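Local atomic coordinates of cytochrome c-550-like protein (Thermosynechococcus elongatus, PDB entry 4LJI), a protein that probably carries electrons as a low-potential cytochrome c with one covalently bound heme c, and can partially replace cytochrome c-550 (PsbV). Residues 41-46 / 118-123. Residues are numbered along the deposited sequence; the frame is centred on the assembly and turned at random.
Sequences RLFEEN and AAFILR. With HEC (heme c), chain C.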
ATOM      1  N   ARG A  41       4.989  -0.154  10.965  1.00 15.19           N
ATOM      2  CA  ARG A  41       4.681   1.117  10.324  1.00 17.60           C
ATOM      3  C   ARG A  41       5.273   1.201   8.912  1.00 18.92           C
ATOM      4  O   ARG A  41       4.622   1.669   7.983  1.00 18.35           O
ATOM      5  CB  ARG A  41       5.167   2.260  11.214  1.00 17.68           C
ATOM      6  CG  ARG A  41       4.876   3.651  10.696  1.00 30.30           C
ATOM      7  CD  ARG A  41       4.857   4.579  11.877  1.00 37.28           C
ATOM      8  NE  ARG A  41       4.131   3.979  12.997  1.00 42.92           N
ATOM      9  CZ  ARG A  41       2.877   4.280  13.322  1.00 44.90           C
ATOM     10  NH1 ARG A  41       2.211   5.189  12.622  1.00 44.01           N
ATOM     11  NH2 ARG A  41       2.297   3.685  14.357  1.00 46.75           N
ATOM     12  N   LEU A  42       6.518   0.761   8.740  1.00 11.84           N
ATOM     13  CA  LEU A  42       7.102   0.726   7.409  1.00 11.16           C
ATOM     14  C   LEU A  42       6.353  -0.195   6.466  1.00 17.49           C
ATOM     15  O   LEU A  42       6.221   0.090   5.289  1.00 15.16           O
ATOM     16  CB  LEU A  42       8.584   0.287   7.471  1.00 15.20           C
ATOM     17  CG  LEU A  42       9.479   1.360   8.018  1.00 19.12           C
ATOM     18  CD1 LEU A  42      10.889   0.768   8.237  1.00 15.36           C
ATOM     19  CD2 LEU A  42       9.536   2.547   7.031  1.00 17.38           C
ATOM     20  N   PHE A  43       5.863  -1.317   6.979  1.00 15.39           N
ATOM     21  CA  PHE A  43       5.129  -2.232   6.138  1.00 16.42           C
ATOM     22  C   PHE A  43       3.805  -1.577   5.708  1.00 14.20           C
ATOM     23  O   PHE A  43       3.412  -1.650   4.555  1.00 15.07           O
ATOM     24  CB  PHE A  43       4.893  -3.524   6.907  1.00 12.02           C
ATOM     25  CG  PHE A  43       4.100  -4.563   6.156  1.00 10.71           C
ATOM     26  CD1 PHE A  43       4.718  -5.468   5.324  1.00 12.54           C
ATOM     27  CD2 PHE A  43       2.719  -4.628   6.313  1.00 10.17           C
ATOM     28  CE1 PHE A  43       3.985  -6.433   4.663  1.00 14.74           C
ATOM     29  CE2 PHE A  43       1.998  -5.616   5.664  1.00 17.37           C
ATOM     30  CZ  PHE A  43       2.647  -6.477   4.811  1.00 13.35           C
ATOM     31  N   GLU A  44       3.113  -0.983   6.674  1.00 15.14           N
ATOM     32  CA  GLU A  44       1.822  -0.349   6.399  1.00 17.00           C
ATOM     33  C   GLU A  44       1.965   0.766   5.384  1.00 20.72           C
ATOM     34  O   GLU A  44       1.034   1.018   4.622  1.00 22.04           O
ATOM     35  CB  GLU A  44       1.239   0.236   7.678  1.00 18.91           C
ATOM     36  CG  GLU A  44       0.867  -0.811   8.687  1.00 23.76           C
ATOM     37  CD  GLU A  44       0.338  -0.201   9.959  1.00 30.07           C
ATOM     38  OE1 GLU A  44      -0.633  -0.757  10.504  1.00 37.06           O
ATOM     39  OE2 GLU A  44       0.886   0.844  10.392  1.00 31.19           O
ATOM     40  N   GLU A  45       3.123   1.431   5.364  1.00 20.05           N
ATOM     41  CA  GLU A  45       3.300   2.582   4.480  1.00 21.22           C
ATOM     42  C   GLU A  45       3.758   2.216   3.077  1.00 25.78           C
ATOM     43  O   GLU A  45       3.449   2.921   2.106  1.00 24.18           O
ATOM     44  CB  GLU A  45       4.235   3.635   5.106  1.00 20.39           C
ATOM     45  CG  GLU A  45       3.793   4.177   6.496  1.00 35.22           C
ATOM     46  CD  GLU A  45       2.381   4.796   6.554  1.00 44.81           C
ATOM     47  OE1 GLU A  45       1.760   5.073   5.495  1.00 43.46           O
ATOM     48  OE2 GLU A  45       1.890   5.014   7.689  1.00 49.31           O
ATOM     49  N   ASN A  46       4.453   1.093   2.952  1.00 15.61           N
ATOM     50  CA  ASN A  46       5.170   0.787   1.722  1.00 13.81           C
ATOM     51  C   ASN A  46       4.759  -0.479   1.011  1.00 13.47           C
ATOM     52  O   ASN A  46       5.135  -0.670  -0.155  1.00 14.72           O
ATOM     53  CB  ASN A  46       6.682   0.724   1.990  1.00 15.05           C
ATOM     54  CG  ASN A  46       7.242   2.059   2.400  1.00 17.58           C
ATOM     55  OD1 ASN A  46       7.292   2.992   1.584  1.00 22.13           O
ATOM     56  ND2 ASN A  46       7.636   2.190   3.667  1.00 20.41           N
ATOM     57  N   ALA A 118      11.996  -6.265   7.743  1.00 12.26           N
ATOM     58  CA  ALA A 118      12.212  -7.710   7.679  1.00 12.34           C
ATOM     59  C   ALA A 118      11.844  -8.373   9.007  1.00 16.64           C
ATOM     60  O   ALA A 118      11.183  -9.433   8.989  1.00 13.59           O
ATOM     61  CB  ALA A 118      13.685  -8.045   7.278  1.00 13.71           C
ATOM     62  N   ALA A 119      12.262  -7.804  10.151  1.00 12.99           N
ATOM     63  CA  ALA A 119      11.917  -8.402  11.448  1.00 13.31           C
ATOM     64  C   ALA A 119      10.393  -8.480  11.649  1.00 14.08           C
ATOM     65  O   ALA A 119       9.871  -9.486  12.119  1.00 15.26           O
ATOM     66  CB  ALA A 119      12.555  -7.624  12.594  1.00 16.39           C
ATOM     67  N   PHE A 120       9.684  -7.418  11.300  1.00 17.47           N
ATOM     68  CA  PHE A 120       8.227  -7.436  11.389  1.00 13.98           C
ATOM     69  C   PHE A 120       7.625  -8.571  10.559  1.00 15.07           C
ATOM     70  O   PHE A 120       6.809  -9.328  11.063  1.00 13.71           O
ATOM     71  CB  PHE A 120       7.621  -6.087  10.998  1.00 15.80           C
ATOM     72  CG  PHE A 120       6.152  -6.143  10.871  1.00 11.96           C
ATOM     73  CD1 PHE A 120       5.336  -6.123  11.997  1.00 15.32           C
ATOM     74  CD2 PHE A 120       5.565  -6.257   9.611  1.00 11.78           C
ATOM     75  CE1 PHE A 120       3.916  -6.188  11.876  1.00 14.07           C
ATOM     76  CE2 PHE A 120       4.143  -6.337   9.482  1.00 18.42           C
ATOM     77  CZ  PHE A 120       3.335  -6.314  10.629  1.00 18.13           C
ATOM     78  N   ILE A 121       8.051  -8.710   9.303  1.00 13.56           N
ATOM     79  CA  ILE A 121       7.501  -9.722   8.406  1.00 14.10           C
ATOM     80  C   ILE A 121       7.816 -11.091   8.966  1.00 13.44           C
ATOM     81  O   ILE A 121       6.960 -11.983   8.973  1.00 14.72           O
ATOM     82  CB  ILE A 121       8.094  -9.611   6.983  1.00 12.83           C
ATOM     83  CG1 ILE A 121       7.582  -8.350   6.286  1.00 19.64           C
ATOM     84  CG2 ILE A 121       7.734 -10.862   6.138  1.00 21.09           C
ATOM     85  CD1 ILE A 121       8.339  -8.061   5.011  1.00 22.18           C
ATOM     86  N   LEU A 122       9.040 -11.252   9.456  1.00 14.40           N
ATOM     87  CA  LEU A 122       9.509 -12.543   9.941  1.00 17.10           C
ATOM     88  C   LEU A 122       8.781 -12.981  11.213  1.00 13.07           C
ATOM     89  O   LEU A 122       8.391 -14.159  11.359  1.00 16.60           O
ATOM     90  CB  LEU A 122      11.028 -12.501  10.117  1.00 19.62           C
ATOM     91  CG  LEU A 122      11.797 -13.800  10.200  1.00 25.03           C
ATOM     92  CD1 LEU A 122      11.270 -14.774   9.168  1.00 27.75           C
ATOM     93  CD2 LEU A 122      13.253 -13.461   9.940  1.00 21.67           C
ATOM     94  N   ARG A 123       8.617 -12.065  12.158  1.00 14.89           N
ATOM     95  CA  ARG A 123       7.827 -12.373  13.349  1.00 14.68           C
ATOM     96  C   ARG A 123       6.352 -12.605  13.072  1.00 16.78           C
ATOM     97  O   ARG A 123       5.741 -13.491  13.648  1.00 16.68           O
ATOM     98  CB  ARG A 123       8.010 -11.309  14.422  1.00 15.12           C
ATOM     99  CG  ARG A 123       7.248 -11.552  15.727  1.00 16.22           C
ATOM    100  CD  ARG A 123       7.619 -12.873  16.379  1.00 20.95           C
ATOM    101  NE  ARG A 123       7.095 -12.924  17.745  1.00 19.21           N
ATOM    102  CZ  ARG A 123       7.361 -13.890  18.611  1.00 24.10           C
ATOM    103  NH1 ARG A 123       8.169 -14.886  18.256  1.00 21.91           N
ATOM    104  NH2 ARG A 123       6.823 -13.843  19.827  1.00 27.22           N
TER
HETATM  105 FE   HEC C 301       6.414  -7.856  -2.384  1.00 13.28          FE
HETATM  106  CHA HEC C 301       7.116 -11.127  -3.239  1.00 19.35           C
HETATM  107  CHB HEC C 301       8.202  -8.211   0.543  1.00 11.27           C
HETATM  108  CHC HEC C 301       5.969  -4.445  -1.647  1.00 13.24           C
HETATM  109  CHD HEC C 301       4.257  -7.589  -4.952  1.00 16.28           C
HETATM  110  NA  HEC C 301       7.402  -9.348  -1.486  1.00 11.28           N
HETATM  111  C1A HEC C 301       7.605 -10.607  -2.051  1.00 11.46           C
HETATM  112  C2A HEC C 301       8.397 -11.390  -1.124  1.00 14.00           C
HETATM  113  C3A HEC C 301       8.682 -10.570  -0.076  1.00 14.43           C
HETATM  114  C4A HEC C 301       8.121  -9.306  -0.296  1.00 12.67           C
HETATM  115  CMA HEC C 301       9.515 -10.932   1.126  1.00 13.94           C
HETATM  116  CAA HEC C 301       8.826 -12.851  -1.269  1.00 12.12           C
HETATM  117  CBA HEC C 301       7.714 -13.805  -0.764  1.00 14.20           C
HETATM  118  CGA HEC C 301       8.065 -15.269  -0.852  1.00 16.34           C
HETATM  119  O1A HEC C 301       9.211 -15.661  -1.212  1.00 13.48           O
HETATM  120  O2A HEC C 301       7.181 -16.134  -0.543  1.00 16.25           O
HETATM  121  NB  HEC C 301       6.956  -6.559  -0.841  1.00 19.60           N
HETATM  122  C1B HEC C 301       7.718  -6.926   0.207  1.00 10.49           C
HETATM  123  C2B HEC C 301       7.904  -5.806   1.043  1.00 10.37           C
HETATM  124  C3B HEC C 301       7.326  -4.712   0.449  1.00 10.73           C
HETATM  125  C4B HEC C 301       6.690  -5.243  -0.768  1.00 15.21           C
HETATM  126  CMB HEC C 301       8.706  -5.803   2.326  1.00 13.22           C
HETATM  127  CAB HEC C 301       7.263  -3.316   0.946  1.00 10.11           C
HETATM  128  CBB HEC C 301       8.511  -2.712   0.953  1.00 12.91           C
HETATM  129  NC  HEC C 301       5.306  -6.295  -3.151  1.00 10.47           N
HETATM  130  C1C HEC C 301       5.295  -4.996  -2.718  1.00 14.63           C
HETATM  131  C2C HEC C 301       4.315  -4.323  -3.458  1.00 16.13           C
HETATM  132  C3C HEC C 301       3.825  -5.190  -4.400  1.00 17.98           C
HETATM  133  C4C HEC C 301       4.460  -6.450  -4.219  1.00 18.05           C
HETATM  134  CMC HEC C 301       3.922  -2.865  -3.264  1.00 19.12           C
HETATM  135  CAC HEC C 301       2.728  -4.866  -5.365  1.00 15.87           C
HETATM  136  CBC HEC C 301       2.884  -3.894  -6.293  1.00 16.67           C
HETATM  137  ND  HEC C 301       5.815  -9.110  -3.785  1.00 18.50           N
HETATM  138  C1D HEC C 301       4.974  -8.778  -4.775  1.00 11.34           C
HETATM  139  C2D HEC C 301       4.841  -9.898  -5.706  1.00 13.48           C
HETATM  140  C3D HEC C 301       5.616 -10.894  -5.234  1.00 16.29           C
HETATM  141  C4D HEC C 301       6.215 -10.387  -4.009  1.00 13.03           C
HETATM  142  CMD HEC C 301       3.970  -9.928  -6.947  1.00 17.91           C
HETATM  143  CAD HEC C 301       5.828 -12.239  -5.874  1.00 18.63           C
HETATM  144  CBD HEC C 301       7.178 -12.163  -6.619  1.00 24.66           C
HETATM  145  CGD HEC C 301       7.735 -13.213  -7.561  1.00 26.81           C
HETATM  146  O1D HEC C 301       7.649 -14.451  -7.340  1.00 26.54           O
HETATM  147  O2D HEC C 301       8.336 -12.810  -8.589  1.00 34.53           O
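F43 and F120 meet between two helices, the end of helix 33-46 and the middle of helix 111-127; within 41-46 and 118-123 the CA atoms come nearest at this pair, 8.0 Å apart. No hydrogen bond joins the two segments, and the buried contact is made by apolar side chains. Both phenylalanines send the ring out anti to the backbone N (chi1 178° for F43), which carries two flat groups into the space between the helices. There the CE2 corner of the F120 ring lies over one face of the F43 ring, 3.8 Å from F43 CG, with the planes inclined at 47°. Beside it F43 CD1 lies 4.2 Å from I121 CG1. The longer arm of I121 suits a place between protein and cofactor: while CG1 meets the ring, the next carbon, CD1, reaches on to the heme methyl CMB at 3.5 Å. Beyond the pair, L64 and L117 also touch F43, and its ring lies close to C47 and the axial ligand H51. Replacing F43 by an alanine removes the ring, and the gap would probably leave F120 CE2 and I121 CG1 without their partner, so that I121 could shift against the heme. At the end of helix 33-46, N46 folds its amide back, ND2 donating to L42 O at 3.0 Å in the carbonyl plane, on a lone pair, while OD1 accepts from W108. Asparagine suits this place because one amide serves as both donor and acceptor. N46 O lies 3.6 Å from the heme carbon CAB. Helix 33-46, which leads into the heme-binding CXXCH sequence and corresponds to the N-terminal helix of other cytochromes c, packs against the C-terminal helix 111-127, as is characteristic of the cytochrome c fold.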